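Local coordinates for sperm-specific class P protein 19 (Caenorhabditis elegans, PDB 1ROW) that is a sperm-specific member of the major sperm protein family, whose precise role is not established and which probably serves a structural function in nematode sperm, at residues P8-A14 with I103-A109; K73-A79 with P97-I103. All coordinates share one frame; numbering follows the deposited sequence.

Interaction 1: residues P8-A14 with I103-A109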
# COMPACT_ATOMS: atom_id res chain seq x y z
N PRO A 8 -2.87 10.56 -1.29
CA PRO A 8 -3.99 9.62 -1.35
C PRO A 8 -4.29 9.12 -2.77
O PRO A 8 -5.14 8.25 -2.95
CB PRO A 8 -5.14 10.45 -0.79
CG PRO A 8 -4.84 11.80 -1.35
CD PRO A 8 -3.36 11.93 -1.07
N ALA A 9 -3.60 9.67 -3.76
CA ALA A 9 -3.78 9.24 -5.15
C ALA A 9 -2.44 9.19 -5.87
O ALA A 9 -1.53 9.95 -5.55
CB ALA A 9 -4.74 10.18 -5.88
N CYS A 10 -2.32 8.28 -6.84
CA CYS A 10 -1.09 8.12 -7.61
C CYS A 10 -1.28 8.49 -9.08
O CYS A 10 -2.28 8.13 -9.69
CB CYS A 10 -0.61 6.67 -7.51
SG CYS A 10 0.66 6.21 -8.74
N THR A 11 -0.31 9.21 -9.64
CA THR A 11 -0.37 9.59 -11.06
C THR A 11 1.03 9.40 -11.64
O THR A 11 1.96 10.11 -11.26
CB THR A 11 -0.78 11.07 -11.26
OG1 THR A 11 0.19 11.93 -10.64
CG2 THR A 11 -2.16 11.33 -10.66
N VAL A 12 1.18 8.45 -12.55
CA VAL A 12 2.48 8.18 -13.14
C VAL A 12 2.45 8.16 -14.66
O VAL A 12 1.40 8.00 -15.27
CB VAL A 12 3.03 6.82 -12.68
CG1 VAL A 12 3.38 6.87 -11.20
CG2 VAL A 12 1.99 5.74 -12.97
N PRO A 13 3.62 8.34 -15.29
CA PRO A 13 3.64 8.31 -16.75
C PRO A 13 3.38 6.86 -17.17
O PRO A 13 3.94 5.93 -16.59
CB PRO A 13 5.06 8.77 -17.09
CG PRO A 13 5.43 9.65 -15.89
CD PRO A 13 4.90 8.83 -14.74
N ALA A 14 2.52 6.67 -18.17
CA ALA A 14 2.20 5.34 -18.66
C ALA A 14 3.43 4.62 -19.18
O ALA A 14 3.53 3.40 -19.10
CB ALA A 14 1.15 5.44 -19.76
N ILE A 103 -6.02 3.53 -3.02
CA ILE A 103 -5.24 4.59 -3.63
C ILE A 103 -5.38 4.39 -5.14
O ILE A 103 -4.94 3.37 -5.68
CB ILE A 103 -3.73 4.49 -3.26
CG1 ILE A 103 -3.54 4.69 -1.76
CG2 ILE A 103 -2.92 5.51 -4.04
CD1 ILE A 103 -2.10 4.61 -1.32
N PRO A 104 -6.02 5.34 -5.83
CA PRO A 104 -6.15 5.14 -7.28
C PRO A 104 -4.80 5.39 -7.96
O PRO A 104 -4.00 6.20 -7.51
CB PRO A 104 -7.21 6.17 -7.68
CG PRO A 104 -7.02 7.27 -6.68
CD PRO A 104 -6.81 6.50 -5.38
N MET A 105 -4.55 4.66 -9.04
CA MET A 105 -3.31 4.82 -9.78
C MET A 105 -3.65 5.20 -11.21
O MET A 105 -4.24 4.41 -11.94
CB MET A 105 -2.49 3.53 -9.76
CG MET A 105 -2.11 3.03 -8.38
SD MET A 105 -1.06 1.57 -8.52
CE MET A 105 -0.30 1.54 -6.99
N SER A 106 -3.28 6.41 -11.61
CA SER A 106 -3.56 6.88 -12.96
C SER A 106 -2.30 6.92 -13.82
O SER A 106 -1.42 7.75 -13.61
CB SER A 106 -4.16 8.29 -12.92
OG SER A 106 -5.40 8.29 -12.25
N ALA A 107 -2.20 5.99 -14.77
CA ALA A 107 -1.06 5.95 -15.68
C ALA A 107 -1.52 6.74 -16.89
O ALA A 107 -2.44 6.31 -17.61
CB ALA A 107 -0.74 4.51 -16.06
N THR A 108 -0.91 7.90 -17.12
CA THR A 108 -1.29 8.77 -18.22
C THR A 108 -0.23 8.90 -19.31
O THR A 108 0.96 8.75 -19.06
CB THR A 108 -1.64 10.19 -17.72
OG1 THR A 108 -0.51 10.76 -17.05
CG2 THR A 108 -2.81 10.14 -16.76
N ALA A 109 -0.68 9.20 -20.52
CA ALA A 109 0.25 9.35 -21.64
C ALA A 109 1.00 10.68 -21.52
O ALA A 109 0.45 11.61 -20.89
CB ALA A 109 -0.51 9.29 -22.95
OXT ALA A 109 2.12 10.77 -22.08

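Interaction 2: residues K73-A79 with P97-I103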
# COMPACT_ATOMS: atom_id res chain seq x y z
N LYS A 73 -6.09 0.46 -9.42
CA LYS A 73 -6.26 0.71 -7.99
C LYS A 73 -5.30 -0.08 -7.13
O LYS A 73 -4.96 -1.23 -7.44
CB LYS A 73 -7.69 0.37 -7.55
CG LYS A 73 -8.79 1.17 -8.24
CD LYS A 73 -10.16 0.81 -7.69
CE LYS A 73 -11.24 1.69 -8.31
NZ LYS A 73 -12.57 1.43 -7.70
N LEU A 74 -4.87 0.54 -6.04
CA LEU A 74 -3.99 -0.09 -5.09
C LEU A 74 -4.83 -0.21 -3.83
O LEU A 74 -5.25 0.79 -3.26
CB LEU A 74 -2.76 0.78 -4.83
CG LEU A 74 -1.60 0.12 -4.09
CD1 LEU A 74 -1.03 -1.02 -4.94
CD2 LEU A 74 -0.52 1.15 -3.80
N VAL A 75 -5.10 -1.44 -3.42
CA VAL A 75 -5.91 -1.66 -2.24
C VAL A 75 -5.05 -2.07 -1.06
O VAL A 75 -4.28 -3.04 -1.13
CB VAL A 75 -6.98 -2.74 -2.49
CG1 VAL A 75 -7.85 -2.92 -1.25
CG2 VAL A 75 -7.84 -2.35 -3.68
N VAL A 76 -5.19 -1.32 0.03
CA VAL A 76 -4.44 -1.59 1.23
C VAL A 76 -5.35 -2.18 2.30
O VAL A 76 -6.23 -1.51 2.84
CB VAL A 76 -3.78 -0.30 1.76
CG1 VAL A 76 -2.91 -0.62 2.96
CG2 VAL A 76 -2.95 0.35 0.66
N HIS A 77 -5.16 -3.46 2.58
CA HIS A 77 -5.93 -4.18 3.59
C HIS A 77 -5.15 -4.05 4.90
O HIS A 77 -3.95 -4.33 4.94
CB HIS A 77 -6.06 -5.65 3.19
CG HIS A 77 -6.80 -5.86 1.90
ND1 HIS A 77 -8.16 -6.04 1.85
CD2 HIS A 77 -6.37 -5.85 0.62
CE1 HIS A 77 -8.55 -6.13 0.59
NE2 HIS A 77 -7.48 -6.01 -0.18
N PHE A 78 -5.83 -3.63 5.96
CA PHE A 78 -5.14 -3.46 7.24
C PHE A 78 -5.93 -3.99 8.43
O PHE A 78 -7.13 -4.27 8.33
CB PHE A 78 -4.83 -1.98 7.46
CG PHE A 78 -6.04 -1.11 7.46
CD1 PHE A 78 -6.81 -0.97 8.60
CD2 PHE A 78 -6.43 -0.45 6.30
CE1 PHE A 78 -7.97 -0.19 8.60
CE2 PHE A 78 -7.59 0.34 6.28
CZ PHE A 78 -8.36 0.46 7.43
N ALA A 79 -5.23 -4.12 9.55
CA ALA A 79 -5.83 -4.61 10.78
C ALA A 79 -4.92 -4.34 11.96
O ALA A 79 -3.75 -3.99 11.81
CB ALA A 79 -6.09 -6.12 10.68
N PRO A 97 -8.51 -8.90 7.81
CA PRO A 97 -8.44 -7.44 7.71
C PRO A 97 -9.63 -6.74 8.38
O PRO A 97 -10.75 -7.24 8.34
CB PRO A 97 -8.41 -7.21 6.21
CG PRO A 97 -7.65 -8.40 5.71
CD PRO A 97 -8.25 -9.53 6.51
N ALA A 98 -9.38 -5.59 9.00
CA ALA A 98 -10.45 -4.84 9.66
C ALA A 98 -11.00 -3.76 8.73
O ALA A 98 -12.15 -3.36 8.86
CB ALA A 98 -9.94 -4.21 10.95
N GLY A 99 -10.16 -3.30 7.80
CA GLY A 99 -10.58 -2.27 6.87
C GLY A 99 -9.65 -2.13 5.69
O GLY A 99 -8.60 -2.77 5.63
N THR A 100 -10.04 -1.30 4.72
CA THR A 100 -9.21 -1.09 3.54
C THR A 100 -9.27 0.35 3.06
O THR A 100 -10.30 1.02 3.19
CB THR A 100 -9.64 -1.99 2.35
OG1 THR A 100 -10.82 -1.44 1.75
CG2 THR A 100 -9.94 -3.42 2.82
N VAL A 101 -8.15 0.83 2.51
CA VAL A 101 -8.08 2.16 1.94
C VAL A 101 -7.58 1.96 0.52
O VAL A 101 -6.65 1.18 0.28
CB VAL A 101 -7.11 3.09 2.70
CG1 VAL A 101 -7.68 3.45 4.05
CG2 VAL A 101 -5.76 2.43 2.85
N THR A 102 -8.21 2.63 -0.43
CA THR A 102 -7.83 2.49 -1.83
C THR A 102 -7.16 3.74 -2.38
O THR A 102 -7.65 4.86 -2.20
CB THR A 102 -9.05 2.15 -2.69
OG1 THR A 102 -9.60 0.90 -2.24
CG2 THR A 102 -8.67 2.03 -4.15
N ILE A 103 -6.02 3.53 -3.02
CA ILE A 103 -5.24 4.59 -3.63
C ILE A 103 -5.38 4.39 -5.14
O ILE A 103 -4.94 3.37 -5.68
CB ILE A 103 -3.73 4.49 -3.26
CG1 ILE A 103 -3.54 4.69 -1.76
CG2 ILE A 103 -2.92 5.51 -4.04
CD1 ILE A 103 -2.10 4.61 -1.32

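Interaction 1: residues P8-A14 with I103-A109
Ala9 and Pro104 meet on one side of a parallel strand pair, the methyl CB of Ala9 lying 3.8 Å from CG of the Pro104 ring. The same ring turns its CD toward the carbonyl of Pro8, so that it bridges two residues of the incoming chain. Because Pro104 has no N-H, its backbone offers only its oxygen, which receives Cys10 N at 2.8 Å. With an alanine in its place, Ala9 CB and Pro8 O would probably lose the ring carbons they lean on, opening a gap where the pairing begins. Next to it, Ile103 holds CG2 anti to the backbone N, which brings that methyl within 3.7 Å of Pro8 O.

On the face of Cys10, Val12, Met105 and Ala107, CB of Cys10 rests 4.0 Å from CG of Met105, whose chain then runs extended away from the 8-14 segment toward Leu74. Cys10 also packs on Ile62, Ser19 and His21. Further along, Val12 CG2 faces Ala107 CB at 4.3 Å, both residues touching Tyr43. On the face of Thr11 and Ser106 these two sit side by side, and Ser106 OG bonds to Glu71.

Between these layers the backbones exchange bonds from Ser106 N to Cys10 O (2.8 Å) through to Ala14 N and Thr108 O (2.7 Å). Strand 10-13 is thus the outermost of its sheet, pairing parallel with 99-108, consistent with the immunoglobulin-like beta-sandwich of the MSP family.

Interaction 2: residues K73-A79 with P97-I103
The Phe78 ring lies with one face over the backbone of Gly99: Gly99 O sits 3.2 Å from Phe78 CD2, offset toward the ring's rim, and Gly99 CA makes a CH-pi contact 4.0 Å from the ring centroid. That oxygen already accepts Phe78 N at 2.9 Å, so the ring meets a carbonyl that has its donor. Val101 CG1 approaches CE2 obliquely. The ring reaches across because CG lies between the backbone N and carbonyl carbon (chi1 59°), and, with no side chain on Gly99, CZ comes to within 3.6 Å of Gly99 CA. On the face of Val75 and His77, the imidazole runs alongside Thr100, whose CG2 comes obliquely to within 3.3 Å of His77 ND1, while Pro97 packs against His77 CB.

Toward the other end, Val76 CB presses on Val101 CG2 at 3.5 Å, and Leu74 CB packs on CB of Ile103. Paired backbone bonds join Leu74 to Ile103 and Val76 to Val101. Ala98 and Gly99 both face Phe78, one residue extra on the 97-103 side: a classic beta bulge, in which both their N-H groups bond to Phe78 O.

Backbone hydrogen bonds thus hold the antiparallel strands together, while apolar and aromatic contacts fill the face of Leu74, Val76 and Phe78.

In the fold
Interactions 1 and 2 illustrate how a single strand can serve two neighbours: 99-108 has 70-80 along one edge for most of its length, antiparallel, while 10-13 joins its other edge, parallel, over the C-terminal half. The two contacts have centres about 17 Å apart and share Ile103, whose side chain extends from the second contact to Pro8 in the first. Met105 CE makes a short packing contact with Leu74 CD2 (3.2 Å), and both residues point to the same face of the sheet, which therefore continues from one contact to the other. Interaction 1 joins an early strand to the C-terminal segment, with 88 residues between them, whereas interaction 2 spans a short connection that includes helix 88-92.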